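Beta-mannosidase (Trichoderma harzianum, PDB 4CVU) probably hydrolyses terminal beta-linked mannose units from the non-reducing ends of oligosaccharides, as a glycoside hydrolase of family 2. Local coordinates at residues A[730-733]-A[734-738]; A[851-854]-A[855-858]; A[867-870]-A[871-874]; A[935-938]-A[939-942]. All blocks are in the same frame, centred on the assembly; numbering follows the deposited sequence.

Interaction 1: A[730-733]-A[734-738]; sequences PYVS and RRTYE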
loop_
_atom_site.group_PDB
_atom_site.type_symbol
_atom_site.label_atom_id
_atom_site.label_comp_id
_atom_site.label_asym_id
_atom_site.label_seq_id
_atom_site.Cartn_x
_atom_site.Cartn_y
_atom_site.Cartn_z
ATOM N N PRO A 730 -15.047 -17.494 -14.153
ATOM C CA PRO A 730 -14.507 -18.821 -14.478
ATOM C C PRO A 730 -15.249 -19.969 -13.830
ATOM O O PRO A 730 -15.153 -21.074 -14.360
ATOM C CB PRO A 730 -13.016 -18.731 -13.992
ATOM C CG PRO A 730 -12.984 -17.551 -13.113
ATOM C CD PRO A 730 -14.040 -16.595 -13.589
ATOM N N TYR A 731 -15.874 -19.755 -12.662
ATOM C CA TYR A 731 -16.712 -20.760 -12.011
ATOM C C TYR A 731 -17.946 -21.032 -12.830
ATOM O O TYR A 731 -18.371 -22.194 -12.988
ATOM C CB TYR A 731 -17.114 -20.305 -10.617
ATOM C CG TYR A 731 -15.980 -20.372 -9.609
ATOM C CD1 TYR A 731 -15.518 -21.602 -9.161
ATOM C CD2 TYR A 731 -15.371 -19.226 -9.132
ATOM C CE1 TYR A 731 -14.469 -21.666 -8.247
ATOM C CE2 TYR A 731 -14.338 -19.304 -8.210
ATOM C CZ TYR A 731 -13.899 -20.545 -7.789
ATOM O OH TYR A 731 -12.885 -20.630 -6.844
ATOM N N VAL A 732 -18.559 -19.975 -13.354
ATOM C CA VAL A 732 -19.739 -20.096 -14.252
ATOM C C VAL A 732 -19.481 -20.653 -15.675
ATOM O O VAL A 732 -20.214 -21.505 -16.173
ATOM C CB VAL A 732 -20.470 -18.752 -14.356
ATOM C CG1 VAL A 732 -21.722 -18.890 -15.219
ATOM C CG2 VAL A 732 -20.891 -18.277 -12.962
ATOM N N SER A 733 -18.424 -20.167 -16.315
ATOM C CA SER A 733 -17.967 -20.694 -17.593
ATOM C C SER A 733 -17.518 -22.171 -17.497
ATOM O O SER A 733 -17.772 -22.943 -18.412
ATOM C CB SER A 733 -16.906 -19.756 -18.162
ATOM O OG SER A 733 -15.693 -19.753 -17.410
ATOM N N ARG A 734 -16.870 -22.571 -16.388
ATOM C CA ARG A 734 -16.572 -24.002 -16.173
ATOM C C ARG A 734 -17.801 -24.867 -16.344
ATOM O O ARG A 734 -17.740 -25.910 -17.030
ATOM C CB ARG A 734 -15.997 -24.253 -14.776
ATOM C CG ARG A 734 -15.972 -25.728 -14.346
ATOM C CD ARG A 734 -15.778 -25.860 -12.842
ATOM N NE ARG A 734 -14.379 -25.789 -12.395
ATOM C CZ ARG A 734 -13.983 -25.343 -11.205
ATOM N NH1 ARG A 734 -14.843 -24.834 -10.340
ATOM N NH2 ARG A 734 -12.725 -25.401 -10.856
ATOM N N ARG A 735 -18.911 -24.474 -15.701
ATOM C CA ARG A 735 -20.140 -25.253 -15.754
ATOM C C ARG A 735 -20.693 -25.160 -17.141
ATOM O O ARG A 735 -21.197 -26.161 -17.690
ATOM C CB ARG A 735 -21.207 -24.755 -14.769
ATOM C CG ARG A 735 -20.975 -25.151 -13.311
ATOM C CD ARG A 735 -22.268 -24.932 -12.504
ATOM N NE ARG A 735 -22.636 -23.520 -12.389
ATOM C CZ ARG A 735 -22.206 -22.700 -11.425
ATOM N NH1 ARG A 735 -21.394 -23.142 -10.451
ATOM N NH2 ARG A 735 -22.594 -21.428 -11.427
ATOM N N THR A 736 -20.599 -23.966 -17.714
ATOM C CA THR A 736 -21.198 -23.741 -19.020
ATOM C C THR A 736 -20.330 -24.321 -20.165
ATOM O O THR A 736 -20.804 -24.406 -21.284
ATOM C CB THR A 736 -21.501 -22.235 -19.256
ATOM O OG1 THR A 736 -21.951 -21.642 -18.045
ATOM C CG2 THR A 736 -22.578 -22.041 -20.325
ATOM N N TYR A 737 -19.077 -24.675 -19.878
ATOM C CA TYR A 737 -18.213 -25.378 -20.820
ATOM C C TYR A 737 -18.172 -26.921 -20.564
ATOM O O TYR A 737 -17.344 -27.644 -21.108
ATOM C CB TYR A 737 -16.787 -24.786 -20.799
ATOM C CG TYR A 737 -16.572 -23.470 -21.581
ATOM C CD1 TYR A 737 -17.425 -23.070 -22.599
ATOM C CD2 TYR A 737 -15.461 -22.687 -21.340
ATOM C CE1 TYR A 737 -17.181 -21.908 -23.340
ATOM C CE2 TYR A 737 -15.210 -21.528 -22.082
ATOM C CZ TYR A 737 -16.098 -21.136 -23.073
ATOM O OH TYR A 737 -15.874 -19.985 -23.800
ATOM N N GLU A 738 -19.053 -27.418 -19.705
ATOM C CA GLU A 738 -19.117 -28.859 -19.486
ATOM C C GLU A 738 -19.586 -29.565 -20.778
ATOM O O GLU A 738 -20.236 -28.961 -21.644
ATOM C CB GLU A 738 -20.054 -29.190 -18.310
ATOM C CG GLU A 738 -19.448 -28.901 -16.939
ATOM C CD GLU A 738 -20.212 -29.552 -15.815
ATOM O OE1 GLU A 738 -20.329 -30.777 -15.854
ATOM O OE2 GLU A 738 -20.724 -28.881 -14.929
HETATM O O HOH W 1 -17.685 -23.942 -10.980
#
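The last turns of helix 729-736 set Val732 beside Thr736. This helix follows strand 702-705, the last strand of the catalytic (beta/alpha)8 barrel of a family 2 enzyme. Val732 O takes two bonds from one residue. Thr736 N reaches Val732 O at 2.9 Å, and Thr736 OG1 donates to Val732 O at 2.6 Å from above the carbonyl plane. Thr736 OG1 sits next to its own backbone N (chi1 -38°), which turns the buried hydroxyl back along the helix. Its neighbour there is CG1 of Val732, and both side chains point the same way. One residue later the chain leaves helical angles: Tyr737 N makes only a weak bond to Ser733 O, at 2.6 Å.

On another side of the helix, Tyr731 and Arg734 run side by side. Arg734 NH1 lies 3.5 Å from Tyr731 CD1, with ring and guanidinium planes 69° apart. NH2 of Arg734 bonds to Ser413. The guanidinium of Arg735 has Tyr731 O over one face, and its NH1 forms a salt bridge with Asp901 of the Ig-fold domain. A water donates to Tyr731 O at 2.7 Å and accepts from Arg734 NH1, lying in the guanidinium plane.

Interaction 2: A[851-854]-A[855-858]; sequences PVWP and NQAK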
loop_
_atom_site.group_PDB
_atom_site.type_symbol
_atom_site.label_atom_id
_atom_site.label_comp_id
_atom_site.label_asym_id
_atom_site.label_seq_id
_atom_site.Cartn_x
_atom_site.Cartn_y
_atom_site.Cartn_z
ATOM N N PRO A 851 -37.122 -16.486 -12.564
ATOM C CA PRO A 851 -38.126 -15.822 -13.416
ATOM C C PRO A 851 -38.233 -14.306 -13.225
ATOM O O PRO A 851 -39.058 -13.658 -13.857
ATOM C CB PRO A 851 -39.426 -16.490 -13.002
ATOM C CG PRO A 851 -39.203 -16.838 -11.569
ATOM C CD PRO A 851 -37.753 -17.194 -11.437
ATOM N N VAL A 852 -37.380 -13.753 -12.373
ATOM C CA VAL A 852 -37.172 -12.305 -12.308
ATOM C C VAL A 852 -35.667 -12.028 -12.298
ATOM O O VAL A 852 -34.878 -12.954 -12.211
ATOM C CB VAL A 852 -37.824 -11.695 -11.047
ATOM C CG1 VAL A 852 -39.344 -11.836 -11.106
ATOM C CG2 VAL A 852 -37.259 -12.341 -9.788
ATOM N N TRP A 853 -35.285 -10.753 -12.367
ATOM C CA TRP A 853 -33.871 -10.381 -12.295
ATOM C C TRP A 853 -33.405 -10.586 -10.862
ATOM O O TRP A 853 -34.211 -10.533 -9.931
ATOM C CB TRP A 853 -33.631 -8.942 -12.756
ATOM C CG TRP A 853 -34.116 -8.735 -14.151
ATOM C CD1 TRP A 853 -35.129 -7.928 -14.546
ATOM C CD2 TRP A 853 -33.644 -9.403 -15.336
ATOM N NE1 TRP A 853 -35.306 -8.029 -15.913
ATOM C CE2 TRP A 853 -34.407 -8.924 -16.418
ATOM C CE3 TRP A 853 -32.630 -10.333 -15.587
ATOM C CZ2 TRP A 853 -34.211 -9.367 -17.735
ATOM C CZ3 TRP A 853 -32.431 -10.778 -16.897
ATOM C CH2 TRP A 853 -33.222 -10.295 -17.952
ATOM N N PRO A 854 -32.108 -10.835 -10.678
ATOM C CA PRO A 854 -31.643 -11.065 -9.314
ATOM C C PRO A 854 -32.071 -9.978 -8.336
ATOM O O PRO A 854 -32.427 -10.299 -7.197
ATOM C CB PRO A 854 -30.123 -11.141 -9.451
ATOM C CG PRO A 854 -29.889 -11.563 -10.850
ATOM C CD PRO A 854 -31.062 -11.097 -11.692
ATOM N N ASN A 855 -32.089 -8.707 -8.761
ATOM C CA ASN A 855 -32.507 -7.619 -7.861
ATOM C C ASN A 855 -33.963 -7.606 -7.458
ATOM O O ASN A 855 -34.347 -6.819 -6.615
ATOM C CB ASN A 855 -32.103 -6.212 -8.397
ATOM C CG ASN A 855 -32.720 -5.880 -9.751
ATOM O OD1 ASN A 855 -33.474 -6.667 -10.329
ATOM N ND2 ASN A 855 -32.325 -4.739 -10.298
ATOM N N GLN A 856 -34.778 -8.448 -8.074
ATOM C CA GLN A 856 -36.195 -8.525 -7.767
ATOM C C GLN A 856 -36.537 -9.723 -6.878
ATOM O O GLN A 856 -37.656 -9.807 -6.358
ATOM C CB GLN A 856 -36.959 -8.618 -9.076
ATOM C CG GLN A 856 -36.845 -7.330 -9.881
ATOM C CD GLN A 856 -37.487 -7.415 -11.255
ATOM O OE1 GLN A 856 -37.231 -8.340 -12.049
ATOM N NE2 GLN A 856 -38.288 -6.410 -11.567
ATOM N N ALA A 857 -35.587 -10.642 -6.709
ATOM C CA ALA A 857 -35.823 -11.862 -5.949
ATOM C C ALA A 857 -35.938 -11.573 -4.467
ATOM O O ALA A 857 -35.034 -10.983 -3.867
ATOM C CB ALA A 857 -34.703 -12.864 -6.170
ATOM N N LYS A 858 -37.012 -12.065 -3.861
ATOM C CA LYS A 858 -37.245 -11.863 -2.433
ATOM C C LYS A 858 -36.443 -12.852 -1.541
ATOM O O LYS A 858 -37.023 -13.656 -0.814
ATOM C CB LYS A 858 -38.751 -11.946 -2.150
ATOM C CG LYS A 858 -39.216 -11.039 -1.025
ATOM C CD LYS A 858 -40.688 -11.267 -0.644
ATOM C CE LYS A 858 -40.873 -12.315 0.441
ATOM N NZ LYS A 858 -40.756 -13.712 -0.070
HETATM O O HOH W 2 -32.700 -9.603 -4.530
#
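Trp853 and Gln856 bond to each other twice, around a short 3-10 turn in the loop between strands 841-849 and 864-869. This loop joins the mannosidase Ig/CBM-like domain to the C-terminal Ig-fold domain. Gln856 N donates to Trp853 O at 2.8 Å, from above the carbonyl plane. In return, the side chain of Gln856 folds back, and its OE1 accepts from Trp853 N at 3.1 Å. That second bond is nearly straight (161°) and uses a lone pair in the amide plane. Gln856 CG stands beside its own backbone N (chi1 -67°), which carries the extended amide back along the indole. The two side chains point the same way, with planes 20° apart, and OE1 of Gln856 comes within 3.3 Å of Trp853 CD1.

Val852 packs on the aliphatic part of Gln856, CG2 against CB. Val852 CB also lies 3.6 Å from Gln856 OE1. The turn closes with a bond from Ala857 N to Pro854 O at 3.2 Å. A water donates to both Pro854 O and Ala857 O, at 2.8 Å from each oxygen.

Further out, the indole of Trp853 is held among aromatic rings. It meets Tyr655 and Tyr748 edge-to-face, and also meets the ring of Trp746. Asn855 brings OD1 to 3.3 Å from Trp853 CB, while its ND2 makes a weak bond to Arg654 O.

Interaction 3: A[867-870]-A[871-874]; sequences SYNK and STKK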
loop_
_atom_site.group_PDB
_atom_site.type_symbol
_atom_site.label_atom_id
_atom_site.label_comp_id
_atom_site.label_asym_id
_atom_site.label_seq_id
_atom_site.Cartn_x
_atom_site.Cartn_y
_atom_site.Cartn_z
ATOM N N SER A 867 -17.996 -25.357 7.213
ATOM C CA SER A 867 -17.008 -26.079 8.022
ATOM C C SER A 867 -16.021 -26.738 7.106
ATOM O O SER A 867 -16.299 -26.934 5.915
ATOM C CB SER A 867 -17.689 -27.138 8.918
ATOM O OG SER A 867 -18.582 -27.942 8.178
ATOM N N TYR A 868 -14.872 -27.087 7.662
ATOM C CA TYR A 868 -13.842 -27.754 6.894
ATOM C C TYR A 868 -13.444 -29.077 7.539
ATOM O O TYR A 868 -13.318 -29.161 8.768
ATOM C CB TYR A 868 -12.594 -26.875 6.772
ATOM C CG TYR A 868 -11.511 -27.480 5.906
ATOM C CD1 TYR A 868 -11.665 -27.572 4.527
ATOM C CD2 TYR A 868 -10.320 -27.931 6.467
ATOM C CE1 TYR A 868 -10.663 -28.126 3.719
ATOM C CE2 TYR A 868 -9.306 -28.466 5.667
ATOM C CZ TYR A 868 -9.493 -28.567 4.312
ATOM O OH TYR A 868 -8.521 -29.091 3.548
ATOM N N ASN A 869 -13.235 -30.082 6.695
ATOM C CA ASN A 869 -12.862 -31.425 7.157
ATOM C C ASN A 869 -11.452 -31.689 6.690
ATOM O O ASN A 869 -11.201 -31.784 5.503
ATOM C CB ASN A 869 -13.835 -32.476 6.623
ATOM C CG ASN A 869 -13.574 -33.867 7.196
ATOM O OD1 ASN A 869 -12.475 -34.407 7.056
ATOM N ND2 ASN A 869 -14.596 -34.457 7.851
ATOM N N LYS A 870 -10.531 -31.787 7.630
ATOM C CA LYS A 870 -9.117 -31.909 7.299
ATOM C C LYS A 870 -8.718 -33.267 6.735
ATOM O O LYS A 870 -7.681 -33.401 6.114
ATOM C CB LYS A 870 -8.280 -31.668 8.536
ATOM C CG LYS A 870 -8.387 -30.265 9.081
ATOM C CD LYS A 870 -7.430 -30.113 10.259
ATOM C CE LYS A 870 -7.048 -28.667 10.518
ATOM N NZ LYS A 870 -8.212 -27.940 11.020
ATOM N N SER A 871 -9.517 -34.280 6.984
ATOM C CA SER A 871 -9.241 -35.598 6.442
ATOM C C SER A 871 -9.711 -35.664 4.996
ATOM O O SER A 871 -8.974 -36.071 4.118
ATOM C CB SER A 871 -9.916 -36.671 7.313
ATOM O OG SER A 871 -10.084 -37.861 6.576
ATOM N N THR A 872 -10.944 -35.249 4.757
ATOM C CA THR A 872 -11.517 -35.305 3.415
ATOM C C THR A 872 -11.076 -34.140 2.539
ATOM O O THR A 872 -11.258 -34.176 1.334
ATOM C CB THR A 872 -13.047 -35.235 3.474
ATOM O OG1 THR A 872 -13.447 -33.949 3.986
ATOM C CG2 THR A 872 -13.602 -36.365 4.363
ATOM N N LYS A 873 -10.528 -33.104 3.175
ATOM C CA LYS A 873 -10.152 -31.843 2.529
ATOM C C LYS A 873 -11.312 -31.182 1.785
ATOM O O LYS A 873 -11.117 -30.496 0.795
ATOM C CB LYS A 873 -8.941 -32.044 1.621
ATOM C CG LYS A 873 -7.735 -32.634 2.353
ATOM C CD LYS A 873 -6.463 -32.290 1.595
ATOM C CE LYS A 873 -5.372 -33.336 1.762
ATOM N NZ LYS A 873 -4.438 -33.340 0.599
ATOM N N LYS A 874 -12.509 -31.367 2.308
ATOM C CA LYS A 874 -13.701 -30.773 1.756
ATOM C C LYS A 874 -14.242 -29.707 2.732
ATOM O O LYS A 874 -14.101 -29.826 3.979
ATOM C CB LYS A 874 -14.763 -31.843 1.516
ATOM C CG LYS A 874 -14.405 -32.845 0.416
ATOM C CD LYS A 874 -14.842 -32.376 -0.973
ATOM C CE LYS A 874 -15.053 -33.557 -1.913
ATOM N NZ LYS A 874 -13.732 -34.057 -2.331
HETATM O O HOH W 3 -8.868 -28.089 0.869
#
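Ser871 N makes a weak bond to Asn869 OD1 at 3.0 Å. Thr872 N makes the straighter bond to the same oxygen, 2.9 Å from Asn869 OD1 at 173°, arriving from above the amide plane. Asn869 CG is anti to the backbone N (chi1 -174°), which carries its amide out over the turning chain. The Asn869 and Thr872 side chains cross at about a right angle, with Thr872 OG1 3.0 Å from Asn869 CB. That OG1 also accepts from Lys874 N, which makes an ST turn.

These bonds shape the tight loop of a beta hairpin that links strand 864-869, at the edge of an antiparallel sheet of the Ig-fold domain, to strand 874-879. Lys873 turns the chain with positive phi (56°), and its N bonds weakly to Asn869 O. Tyr868 lies alongside the Lys873 side chain, its OH 3.4 Å from Lys873 CA. A water bonds to Tyr868 OH and donates to Lys873 O. With an alanine in place of Tyr868, the backbone of Lys873 and Lys874 would probably lose this ring cover, and the water its hydroxyl partner. Lys874 O accepts from Asn869 N at 2.9 Å, nearly along the C=O axis, and lies 3.4 Å from Tyr868 CD1.

Interaction 4: A[935-938]-A[939-942]; sequences SLWD and LTTP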
loop_
_atom_site.group_PDB
_atom_site.type_symbol
_atom_site.label_atom_id
_atom_site.label_comp_id
_atom_site.label_asym_id
_atom_site.label_seq_id
_atom_site.Cartn_x
_atom_site.Cartn_y
_atom_site.Cartn_z
ATOM N N SER A 935 -23.783 -15.106 0.187
ATOM C CA SER A 935 -24.750 -15.253 -0.930
ATOM C C SER A 935 -25.290 -13.907 -1.396
ATOM O O SER A 935 -24.998 -12.846 -0.869
ATOM C CB SER A 935 -25.896 -16.186 -0.499
ATOM O OG SER A 935 -26.829 -15.571 0.419
ATOM N N LEU A 936 -26.186 -13.944 -2.365
ATOM C CA LEU A 936 -26.790 -12.736 -2.821
ATOM C C LEU A 936 -27.367 -11.911 -1.693
ATOM O O LEU A 936 -27.302 -10.657 -1.717
ATOM C CB LEU A 936 -27.925 -13.129 -3.783
ATOM C CG LEU A 936 -28.481 -12.032 -4.655
ATOM C CD1 LEU A 936 -27.518 -11.596 -5.756
ATOM C CD2 LEU A 936 -29.782 -12.558 -5.270
ATOM N N TRP A 937 -27.987 -12.588 -0.723
ATOM C CA TRP A 937 -28.583 -11.916 0.436
ATOM C C TRP A 937 -27.627 -10.936 1.079
ATOM O O TRP A 937 -28.013 -9.860 1.522
ATOM C CB TRP A 937 -29.042 -12.974 1.469
ATOM C CG TRP A 937 -29.315 -12.434 2.835
ATOM C CD1 TRP A 937 -28.482 -12.493 3.933
ATOM C CD2 TRP A 937 -30.474 -11.721 3.244
ATOM N NE1 TRP A 937 -29.064 -11.865 4.983
ATOM C CE2 TRP A 937 -30.286 -11.375 4.598
ATOM C CE3 TRP A 937 -31.651 -11.334 2.594
ATOM C CZ2 TRP A 937 -31.242 -10.661 5.337
ATOM C CZ3 TRP A 937 -32.611 -10.617 3.319
ATOM C CH2 TRP A 937 -32.399 -10.289 4.689
ATOM N N ASP A 938 -26.354 -11.297 1.119
ATOM C CA ASP A 938 -25.402 -10.479 1.872
ATOM C C ASP A 938 -25.074 -9.148 1.169
ATOM O O ASP A 938 -24.615 -8.229 1.818
ATOM C CB ASP A 938 -24.124 -11.262 2.122
ATOM C CG ASP A 938 -24.346 -12.386 3.085
ATOM O OD1 ASP A 938 -24.671 -12.102 4.248
ATOM O OD2 ASP A 938 -24.220 -13.549 2.673
ATOM N N LEU A 939 -25.364 -9.032 -0.130
ATOM C CA LEU A 939 -25.194 -7.753 -0.832
ATOM C C LEU A 939 -26.149 -6.677 -0.293
ATOM O O LEU A 939 -25.864 -5.497 -0.420
ATOM C CB LEU A 939 -25.419 -7.902 -2.335
ATOM C CG LEU A 939 -24.479 -8.831 -3.124
ATOM C CD1 LEU A 939 -24.812 -8.763 -4.595
ATOM C CD2 LEU A 939 -23.035 -8.431 -2.916
ATOM N N THR A 940 -27.238 -7.107 0.336
ATOM C CA THR A 940 -28.386 -6.263 0.646
ATOM C C THR A 940 -28.387 -5.796 2.116
ATOM O O THR A 940 -29.188 -4.954 2.473
ATOM C CB THR A 940 -29.711 -7.019 0.309
ATOM O OG1 THR A 940 -30.136 -7.842 1.412
ATOM C CG2 THR A 940 -29.548 -7.942 -0.946
ATOM N N THR A 941 -27.498 -6.335 2.953
ATOM C CA THR A 941 -27.425 -5.991 4.364
ATOM C C THR A 941 -26.461 -4.816 4.642
ATOM O O THR A 941 -25.557 -4.563 3.843
ATOM C CB THR A 941 -26.946 -7.199 5.192
ATOM O OG1 THR A 941 -25.682 -7.659 4.702
ATOM C CG2 THR A 941 -27.949 -8.345 5.117
ATOM N N PRO A 942 -26.640 -4.110 5.743
ATOM C CA PRO A 942 -25.750 -3.011 6.050
ATOM C C PRO A 942 -24.439 -3.565 6.565
ATOM O O PRO A 942 -24.426 -4.747 6.922
ATOM C CB PRO A 942 -26.497 -2.240 7.141
ATOM C CG PRO A 942 -27.618 -3.098 7.565
ATOM C CD PRO A 942 -27.447 -4.435 6.918
ATOM O OXT PRO A 942 -23.445 -2.828 6.541
HETATM O O HOH W 4 -24.998 -9.909 5.528
#
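Leu939, Asp938 and Trp937 carry this contact near the end of the chain. Leu939 N bonds to Leu936 O at 3.0 Å, and the side chain of Leu939 covers that carbonyl with CB and CG. Leu939 CD1 meets Leu936 CD1 at 4.1 Å, and both leucines also rest on Leu677 of helix 664-692.

Thr940 OG1 lies over one face of the Trp937 indole, toward the rim, and Thr941 CG2 comes to 3.7 Å from Trp937 NE1. Trp937 O takes two bonds: Thr940 N comes from above the carbonyl plane, and Thr940 OG1 donates in plane, on a lone pair, at 2.9 Å from Trp937 O. A serine in place of the tryptophan would probably leave the Thr941 methyl and the Thr940 hydroxyl without the indole they lie against.

Asp938 is held at both carboxylate oxygens. OD2 accepts from Ser935 N at 3.0 Å through its anti lone pair, and OD1 receives a water that also bonds to Thr941 OG1. Lys661 NZ bonds to Asp938 O and Thr941 O. Asp938, Leu939 and Thr940 each donate a backbone N-H three residues back, giving three successive turns with i to i+3 bonds, following strand 932-934 at the end of the Ig-fold domain.

The four contacts come one after another along the chain. Interaction 1 is the buried one, on a helix of the catalytic barrel, with its centre 22 to 24 Å from those of the other three. Interaction 2 lies in the loop that leads into the Ig-fold domain. Interaction 3 is a hairpin loop within that domain, and interaction 4 ends the chain beyond its strand 932-934. Interactions 2 and 4 are the one touching pair: Pro854 O packs at 4.0 Å on Leu936 CD2. The loop leading into the Ig-fold domain thus meets the chain's C-terminal end, whereas interaction 3 lies 27 Å from interaction 4, centre to centre. Helix 664-692 touches both interactions 1 and 4.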